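PDB 3KTD: prephenate dehydrogenase, which probably catalyses the NAD(P)+-dependent oxidative decarboxylation of prephenate to 4-hydroxyphenylpyruvate, a step on the way to tyrosine. Local coordinates for residues P10-L16 and S33-N38; D82-V88 and A110-M116; A205-A209 and S230-A234. All coordinates share one frame; numbering follows the deposited sequence.

Interaction 1 of 3, residues P10-L16 and S33-N38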
loop_
_atom_site.group_PDB
_atom_site.type_symbol
_atom_site.label_atom_id
_atom_site.label_comp_id
_atom_site.label_asym_id
_atom_site.label_seq_id
_atom_site.Cartn_x
_atom_site.Cartn_y
_atom_site.Cartn_z
ATOM N N PRO A 10 -0.345 35.357 -18.295
ATOM C CA PRO A 10 -0.738 35.235 -16.891
ATOM C C PRO A 10 -1.631 33.995 -16.745
ATOM O O PRO A 10 -2.429 33.715 -17.649
ATOM C CB PRO A 10 -1.530 36.519 -16.633
ATOM C CG PRO A 10 -2.054 36.914 -17.981
ATOM C CD PRO A 10 -0.997 36.504 -18.957
ATOM N N VAL A 11 -1.467 33.243 -15.654
ATOM C CA VAL A 11 -2.255 32.022 -15.431
ATOM C C VAL A 11 -3.542 32.361 -14.683
ATOM O O VAL A 11 -3.516 33.121 -13.717
ATOM C CB VAL A 11 -1.455 30.955 -14.647
ATOM C CG1 VAL A 11 -2.327 29.763 -14.319
ATOM C CG2 VAL A 11 -0.245 30.505 -15.436
ATOM N N CYS A 12 -4.658 31.793 -15.138
ATOM C CA CYS A 12 -5.981 32.006 -14.529
ATOM C C CYS A 12 -6.583 30.672 -14.037
ATOM O O CYS A 12 -7.092 29.884 -14.842
ATOM C CB CYS A 12 -6.909 32.676 -15.541
ATOM S SG CYS A 12 -8.599 32.972 -14.977
ATOM N N ILE A 13 -6.544 30.436 -12.722
ATOM C CA ILE A 13 -6.980 29.147 -12.143
ATOM C C ILE A 13 -8.459 29.135 -11.731
ATOM O O ILE A 13 -8.881 29.914 -10.874
ATOM C CB ILE A 13 -6.124 28.759 -10.912
ATOM C CG1 ILE A 13 -4.636 28.753 -11.260
ATOM C CG2 ILE A 13 -6.520 27.382 -10.412
ATOM C CD1 ILE A 13 -3.725 28.667 -10.075
ATOM N N LEU A 14 -9.236 28.243 -12.341
ATOM C CA LEU A 14 -10.653 28.112 -12.030
ATOM C C LEU A 14 -10.830 26.907 -11.105
ATOM O O LEU A 14 -10.635 25.751 -11.503
ATOM C CB LEU A 14 -11.472 27.982 -13.312
ATOM C CG LEU A 14 -11.908 29.285 -14.007
ATOM C CD1 LEU A 14 -10.952 30.457 -13.789
ATOM C CD2 LEU A 14 -12.131 29.034 -15.503
ATOM N N GLY A 15 -11.193 27.192 -9.859
ATOM C CA GLY A 15 -11.244 26.178 -8.820
ATOM C C GLY A 15 -9.954 26.278 -8.030
ATOM O O GLY A 15 -8.862 26.158 -8.604
ATOM N N LEU A 16 -10.080 26.510 -6.721
ATOM C CA LEU A 16 -8.927 26.696 -5.847
ATOM C C LEU A 16 -8.933 25.757 -4.652
ATOM O O LEU A 16 -8.941 26.199 -3.502
ATOM C CB LEU A 16 -8.842 28.159 -5.389
ATOM C CG LEU A 16 -8.547 29.135 -6.531
ATOM C CD1 LEU A 16 -8.631 30.598 -6.086
ATOM C CD2 LEU A 16 -7.183 28.819 -7.132
ATOM N N SER A 33 2.765 35.943 -12.749
ATOM C CA SER A 33 1.443 36.561 -12.782
ATOM C C SER A 33 0.349 35.497 -12.730
ATOM O O SER A 33 0.275 34.648 -13.610
ATOM C CB SER A 33 1.298 37.396 -14.059
ATOM O OG SER A 33 0.035 38.036 -14.106
ATOM N N VAL A 34 -0.501 35.556 -11.707
ATOM C CA VAL A 34 -1.567 34.569 -11.542
ATOM C C VAL A 34 -2.753 35.097 -10.730
ATOM O O VAL A 34 -2.596 35.926 -9.825
ATOM C CB VAL A 34 -1.029 33.291 -10.853
ATOM C CG1 VAL A 34 -0.548 33.600 -9.439
ATOM C CG2 VAL A 34 -2.090 32.202 -10.825
ATOM N N PHE A 35 -3.939 34.607 -11.066
ATOM C CA PHE A 35 -5.164 34.953 -10.350
ATOM C C PHE A 35 -6.170 33.811 -10.517
ATOM O O PHE A 35 -5.981 32.944 -11.362
ATOM C CB PHE A 35 -5.724 36.310 -10.828
ATOM C CG PHE A 35 -6.198 36.324 -12.255
ATOM C CD1 PHE A 35 -5.297 36.291 -13.307
ATOM C CD2 PHE A 35 -7.547 36.420 -12.547
ATOM C CE1 PHE A 35 -5.737 36.308 -14.628
ATOM C CE2 PHE A 35 -7.998 36.443 -13.864
ATOM C CZ PHE A 35 -7.092 36.384 -14.903
ATOM N N GLY A 36 -7.224 33.780 -9.712
ATOM C CA GLY A 36 -8.155 32.657 -9.788
ATOM C C GLY A 36 -9.533 32.862 -9.203
ATOM O O GLY A 36 -9.847 33.916 -8.651
ATOM N N TYR A 37 -10.352 31.824 -9.334
ATOM C CA TYR A 37 -11.739 31.852 -8.907
ATOM C C TYR A 37 -12.055 30.687 -7.982
ATOM O O TYR A 37 -11.681 29.543 -8.256
ATOM C CB TYR A 37 -12.650 31.837 -10.143
ATOM C CG TYR A 37 -14.040 31.282 -9.924
ATOM C CD1 TYR A 37 -15.013 32.015 -9.251
ATOM C CD2 TYR A 37 -14.390 30.032 -10.411
ATOM C CE1 TYR A 37 -16.293 31.510 -9.052
ATOM C CE2 TYR A 37 -15.660 29.519 -10.218
ATOM C CZ TYR A 37 -16.611 30.262 -9.534
ATOM O OH TYR A 37 -17.876 29.741 -9.336
ATOM N N ASN A 38 -12.722 31.008 -6.876
ATOM C CA ASN A 38 -13.266 30.033 -5.938
ATOM C C ASN A 38 -14.751 30.343 -5.849
ATOM O O ASN A 38 -15.123 31.506 -5.698
ATOM C CB ASN A 38 -12.613 30.186 -4.564
ATOM C CG ASN A 38 -12.974 29.053 -3.596
ATOM O OD1 ASN A 38 -13.904 28.283 -3.837
ATOM N ND2 ASN A 38 -12.227 28.947 -2.499
HETATM O O HOH W 1 -12.609 25.927 -4.854
#
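F35 O is gripped twice: I13 N donates to it at 2.9 Å, in the plane of the carbonyl, and the CA-H of C12 leans in beside it, with C12 CA 3.3 Å from F35 O. This is the parallel pairing of strand 11-14 with strand 34-37, the first beta-alpha-beta unit of a Rossmann fold, with helix 18-29 as its crossover. Further backbone bonds join V11 N to S33 O, F35 N to V11 O, Y37 N to I13 O and G15 N to Y37 O. On the sheet face that helix 58-67 covers, C12 CB sits over the face of the F35 ring, 4.2 Å from its centroid, while C12 SG comes in obliquely and meets F35 CE2 at 3.7 Å. A chi1 of 66° puts F35 CG between its own backbone N and carbonyl carbon, which brings the ring back across C12; R64 adds a cation-pi contact. On the other face, packed against helix 18-29, V34 CG2 meets I13 CD1 at 4.0 Å. G15 opens the turn after the first strand, where a GxGxxG pattern fits the dinucleotide-binding turn expected of this family. L16 then folds back, with its CD1 4.0 Å from G36 C. L16 N donates to a water that in turn donates weakly to N38 OD1, an oxygen also hydrogen-bonded by S40 N.

Interaction 2 of 3, residues D82-V88 and A110-M116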
loop_
_atom_site.group_PDB
_atom_site.type_symbol
_atom_site.label_atom_id
_atom_site.label_comp_id
_atom_site.label_asym_id
_atom_site.label_seq_id
_atom_site.Cartn_x
_atom_site.Cartn_y
_atom_site.Cartn_z
ATOM N N ASP A 82 -17.567 19.839 -17.717
ATOM C CA ASP A 82 -18.468 20.304 -18.784
ATOM C C ASP A 82 -19.014 21.709 -18.556
ATOM O O ASP A 82 -19.046 22.516 -19.479
ATOM C CB ASP A 82 -19.654 19.358 -18.969
ATOM C CG ASP A 82 -19.265 18.041 -19.590
ATOM O OD1 ASP A 82 -18.069 17.799 -19.852
ATOM O OD2 ASP A 82 -20.184 17.232 -19.815
ATOM N N SER A 83 -19.447 22.010 -17.340
ATOM C CA SER A 83 -20.016 23.320 -17.095
ATOM C C SER A 83 -18.936 24.398 -17.199
ATOM O O SER A 83 -19.215 25.508 -17.633
ATOM C CB SER A 83 -20.743 23.382 -15.750
ATOM O OG SER A 83 -19.841 23.482 -14.675
ATOM N N LEU A 84 -17.712 24.072 -16.802
ATOM C CA LEU A 84 -16.602 25.023 -16.918
ATOM C C LEU A 84 -16.135 25.155 -18.378
ATOM O O LEU A 84 -15.681 26.218 -18.792
ATOM C CB LEU A 84 -15.439 24.641 -15.991
ATOM C CG LEU A 84 -15.409 25.241 -14.578
ATOM C CD1 LEU A 84 -14.949 26.693 -14.626
ATOM C CD2 LEU A 84 -16.747 25.133 -13.864
ATOM N N LEU A 85 -16.241 24.079 -19.152
ATOM C CA LEU A 85 -15.921 24.151 -20.569
ATOM C C LEU A 85 -16.926 25.073 -21.238
ATOM O O LEU A 85 -16.549 25.987 -21.946
ATOM C CB LEU A 85 -15.966 22.774 -21.226
ATOM C CG LEU A 85 -14.748 21.876 -21.029
ATOM C CD1 LEU A 85 -15.051 20.467 -21.525
ATOM C CD2 LEU A 85 -13.532 22.449 -21.729
ATOM N N ASP A 86 -18.208 24.834 -20.982
ATOM C CA ASP A 86 -19.276 25.669 -21.522
ATOM C C ASP A 86 -19.138 27.119 -21.077
ATOM O O ASP A 86 -19.424 28.039 -21.852
ATOM C CB ASP A 86 -20.650 25.123 -21.128
ATOM C CG ASP A 86 -20.975 23.799 -21.807
ATOM O OD1 ASP A 86 -20.314 23.453 -22.800
ATOM O OD2 ASP A 86 -21.894 23.095 -21.345
ATOM N N ALA A 87 -18.688 27.332 -19.845
ATOM C CA ALA A 87 -18.496 28.687 -19.329
ATOM C C ALA A 87 -17.369 29.411 -20.064
ATOM O O ALA A 87 -17.470 30.599 -20.342
ATOM C CB ALA A 87 -18.214 28.653 -17.831
ATOM N N VAL A 88 -16.299 28.679 -20.360
ATOM C CA VAL A 88 -15.122 29.221 -21.038
ATOM C C VAL A 88 -15.398 29.483 -22.521
ATOM O O VAL A 88 -15.015 30.529 -23.058
ATOM C CB VAL A 88 -13.914 28.255 -20.895
ATOM C CG1 VAL A 88 -12.795 28.622 -21.875
ATOM C CG2 VAL A 88 -13.415 28.247 -19.469
ATOM N N ALA A 110 -14.949 15.581 -24.609
ATOM C CA ALA A 110 -15.860 16.661 -24.261
ATOM C C ALA A 110 -15.421 17.953 -24.940
ATOM O O ALA A 110 -16.260 18.740 -25.374
ATOM C CB ALA A 110 -15.925 16.840 -22.751
ATOM N N VAL A 111 -14.109 18.154 -25.040
ATOM C CA VAL A 111 -13.559 19.333 -25.699
ATOM C C VAL A 111 -13.774 19.286 -27.220
ATOM O O VAL A 111 -14.094 20.296 -27.839
ATOM C CB VAL A 111 -12.065 19.494 -25.380
ATOM C CG1 VAL A 111 -11.419 20.470 -26.336
ATOM C CG2 VAL A 111 -11.878 19.931 -23.919
ATOM N N LYS A 112 -13.597 18.111 -27.813
ATOM C CA LYS A 112 -13.793 17.957 -29.246
ATOM C C LYS A 112 -15.254 18.140 -29.622
ATOM O O LYS A 112 -15.554 18.755 -30.657
ATOM C CB LYS A 112 -13.261 16.614 -29.756
ATOM C CG LYS A 112 -11.737 16.586 -29.913
ATOM C CD LYS A 112 -11.198 15.257 -30.497
ATOM C CE LYS A 112 -11.316 14.092 -29.514
ATOM N NZ LYS A 112 -10.472 12.946 -29.906
ATOM N N ALA A 113 -16.161 17.636 -28.785
ATOM C CA ALA A 113 -17.604 17.785 -29.040
ATOM C C ALA A 113 -18.027 19.268 -29.102
ATOM O O ALA A 113 -19.012 19.613 -29.748
ATOM C CB ALA A 113 -18.413 17.028 -27.993
ATOM N N ARG A 114 -17.256 20.128 -28.441
ATOM C CA ARG A 114 -17.513 21.566 -28.400
ATOM C C ARG A 114 -16.568 22.352 -29.325
ATOM O O ARG A 114 -16.562 23.586 -29.313
ATOM C CB ARG A 114 -17.403 22.057 -26.941
ATOM C CG ARG A 114 -18.537 21.548 -26.058
ATOM C CD ARG A 114 -18.291 21.659 -24.547
ATOM N NE ARG A 114 -19.381 21.005 -23.803
ATOM C CZ ARG A 114 -19.506 19.682 -23.629
ATOM N NH1 ARG A 114 -18.606 18.838 -24.131
ATOM N NH2 ARG A 114 -20.543 19.191 -22.954
ATOM N N ASN A 115 -15.781 21.634 -30.128
ATOM C CA ASN A 115 -14.824 22.241 -31.072
ATOM C C ASN A 115 -13.827 23.209 -30.431
ATOM O O ASN A 115 -13.488 24.240 -31.002
ATOM C CB ASN A 115 -15.573 22.901 -32.231
ATOM C CG ASN A 115 -16.249 21.887 -33.108
ATOM O OD1 ASN A 115 -15.588 21.048 -33.723
ATOM N ND2 ASN A 115 -17.573 21.939 -33.164
HETATM N N MSE A 116 -13.344 22.831 -29.248
HETATM C CA MSE A 116 -12.406 23.644 -28.477
HETATM C C MSE A 116 -10.995 23.073 -28.527
HETATM O O MSE A 116 -10.096 23.589 -27.867
HETATM C CB MSE A 116 -12.884 23.754 -27.031
HETATM C CG MSE A 116 -14.235 24.467 -26.877
HETATM SE SE MSE A 116 -15.029 24.337 -25.087
HETATM C CE MSE A 116 -13.849 25.524 -24.110
#
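L85 of helix 78-91 packs into the C-terminal end of helix 105-113, an apolar helix-to-helix contact edged by a salt bridge and set against strand 97-99. The two branches of L85 divide the work: CD1 lies 3.9 Å from A110 CB, while CD2 reaches V111 CG2 at 3.7 Å. CD2 also meets the CE of M116, a selenomethionine here. M116 bends at chi3 (72°), and this turn lays CE beside L85 and within 4.0 Å of V88 CG1. F97 of the strand touches both L85 and M116, extending the apolar patch within the probable nucleotide-binding domain, where these helices flank successive strands of the Rossmann-type sheet. A Schellman motif ends helix 105-113: N115 takes positive phi, N115 N bonds to K112 O, and M116 N turns back to V111 O. R114 N reaches that same V111 O from the opposite face of its plane. Towards the surface, R114 stretches out from CG to NE and presents the edge of its guanidinium. R114 NE bonds D86 OD1 at 2.8 Å, on the syn side of the carboxylate, with an angle of 139° at the hydrogen. R114 NH1 meanwhile holds A110 O at 2.7 Å, also near the guanidinium plane, so two in-plane bonds fix the group's rotation. D82 OD2 lies 3.7 Å from R114 NH2, well out of that plane, a long ion pair acting through charge alone.

Interaction 3 of 3, residues A205-A209 and S230-A234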
loop_
_atom_site.group_PDB
_atom_site.type_symbol
_atom_site.label_atom_id
_atom_site.label_comp_id
_atom_site.label_asym_id
_atom_site.label_seq_id
_atom_site.Cartn_x
_atom_site.Cartn_y
_atom_site.Cartn_z
ATOM N N ALA A 205 -7.720 -1.840 -3.427
ATOM C CA ALA A 205 -7.764 -1.292 -2.070
ATOM C C ALA A 205 -9.156 -1.437 -1.427
ATOM O O ALA A 205 -9.276 -1.819 -0.255
ATOM C CB ALA A 205 -7.343 0.148 -2.088
ATOM N N GLU A 206 -10.206 -1.143 -2.191
ATOM C CA GLU A 206 -11.571 -1.304 -1.682
ATOM C C GLU A 206 -11.823 -2.792 -1.372
ATOM O O GLU A 206 -12.329 -3.144 -0.301
ATOM C CB GLU A 206 -12.630 -0.835 -2.697
ATOM C CG GLU A 206 -12.493 0.595 -3.287
ATOM C CD GLU A 206 -12.734 1.736 -2.302
ATOM O OE1 GLU A 206 -12.679 1.533 -1.066
ATOM O OE2 GLU A 206 -12.957 2.863 -2.790
ATOM N N THR A 207 -11.457 -3.644 -2.329
ATOM C CA THR A 207 -11.685 -5.074 -2.239
ATOM C C THR A 207 -11.060 -5.661 -0.984
ATOM O O THR A 207 -11.687 -6.456 -0.291
ATOM C CB THR A 207 -11.100 -5.810 -3.456
ATOM O OG1 THR A 207 -11.558 -5.189 -4.663
ATOM C CG2 THR A 207 -11.521 -7.272 -3.442
ATOM N N LEU A 208 -9.826 -5.253 -0.701
ATOM C CA LEU A 208 -9.084 -5.760 0.443
ATOM C C LEU A 208 -9.740 -5.330 1.744
ATOM O O LEU A 208 -9.815 -6.112 2.689
ATOM C CB LEU A 208 -7.631 -5.271 0.399
ATOM C CG LEU A 208 -6.755 -5.698 1.586
ATOM C CD1 LEU A 208 -6.635 -7.215 1.653
ATOM C CD2 LEU A 208 -5.375 -5.038 1.537
ATOM N N ALA A 209 -10.218 -4.089 1.798
ATOM C CA ALA A 209 -10.852 -3.600 3.022
ATOM C C ALA A 209 -12.102 -4.402 3.359
ATOM O O ALA A 209 -12.366 -4.683 4.534
ATOM C CB ALA A 209 -11.174 -2.125 2.921
ATOM N N SER A 230 -2.011 -1.115 2.175
ATOM C CA SER A 230 -2.772 -1.590 1.025
ATOM C C SER A 230 -4.229 -1.165 1.037
ATOM O O SER A 230 -4.862 -1.231 -0.005
ATOM C CB SER A 230 -2.684 -3.110 0.891
ATOM O OG SER A 230 -1.394 -3.504 0.460
ATOM N N THR A 231 -4.767 -0.745 2.182
ATOM C CA THR A 231 -6.160 -0.274 2.238
ATOM C C THR A 231 -6.290 1.245 2.461
ATOM O O THR A 231 -7.404 1.751 2.613
ATOM C CB THR A 231 -6.974 -1.014 3.322
ATOM O OG1 THR A 231 -6.358 -0.843 4.602
ATOM C CG2 THR A 231 -7.064 -2.494 3.003
ATOM N N ARG A 232 -5.167 1.970 2.443
ATOM C CA ARG A 232 -5.168 3.412 2.741
ATOM C C ARG A 232 -6.026 4.217 1.786
ATOM O O ARG A 232 -6.857 5.005 2.224
ATOM C CB ARG A 232 -3.750 3.984 2.740
ATOM C CG ARG A 232 -3.692 5.476 3.145
ATOM C CD ARG A 232 -2.265 6.077 3.152
ATOM N NE ARG A 232 -1.218 5.113 3.519
ATOM C CZ ARG A 232 -1.071 4.542 4.719
ATOM N NH1 ARG A 232 -1.918 4.795 5.722
ATOM N NH2 ARG A 232 -0.077 3.679 4.911
ATOM N N VAL A 233 -5.834 4.011 0.489
ATOM C CA VAL A 233 -6.595 4.756 -0.519
ATOM C C VAL A 233 -8.092 4.404 -0.561
ATOM O O VAL A 233 -8.862 5.059 -1.276
ATOM C CB VAL A 233 -5.997 4.598 -1.923
ATOM C CG1 VAL A 233 -4.556 5.046 -1.920
ATOM C CG2 VAL A 233 -6.114 3.160 -2.390
ATOM N N ALA A 234 -8.494 3.378 0.194
ATOM C CA ALA A 234 -9.907 3.030 0.364
ATOM C C ALA A 234 -10.564 4.047 1.283
ATOM O O ALA A 234 -11.784 4.030 1.476
ATOM C CB ALA A 234 -10.045 1.658 0.958
#
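A205 faces the turn that follows helix 225-230, and its CB is met by S230 O and by V233 CG2. The same side of helix 187-214 also brings up L208 and A209, with T231 CG2 as the methyl they share. L208 CD2 touches both T231 CG2, at 3.4 Å, and S230 CB. The T231 methyl also lies 3.5 Å from L208 CG and 4.1 Å from A209 CB, and the T231 and L208 side chains cross at about a right angle. With chi1 at 58°, T231 OG1 stands between its own backbone N and carbonyl carbon, which leaves CG2 to face the helix; the hydroxyl is hydrogen-bonded to Y227 O. No hydrogen bond crosses between 205-209 and 230-234, so this closely fitted part is held by apolar packing of A205, L208, A209, T231 and A234, with A234 CB 4.3 Å from A205 CB and 4.4 Å from A209 CB. A234 N bonds T231 O at 3.1 Å, which draws the turn together. E206 starts off away from the turn, but a bend at chi2 (-69°) carries its OE1 back alongside A234 CB, a touch rather than a bond. The second subunit covers this packed part further, its T201 on S230, its S226 on V233 and its G284 on E206.

R232 makes the loose, solvent side. It is exposed and aims away from helix 187-214; its NH2 forms a salt bridge with D229, and its NE has a long, weak ion pair with D229 of the second subunit. The turn thus lies against a long helix right beside the subunit interface, in the helical region that corresponds to the dimerization domain of the prephenate dehydrogenase family.

Interactions 1 and 2 belong to the same Rossmann-type half and touch directly: L14 CD2, on the sheet, packs on L84 CD1 of helix 78-91 at 3.8 Å. Their centres are 18 Å apart, while interaction 3 lies 34 Å from either, centre to centre, in the helical half. Chemistry follows place. The largely buried strands of interaction 1 are joined by main-chain hydrogen bonds; interaction 2, only partly buried, pairs an apolar inner side with charged groups towards the surface; interaction 3 is buried without any hydrogen bond between its segments. Interaction 3 alone has the second subunit against it, whereas no other chain of the assembly touches the first two.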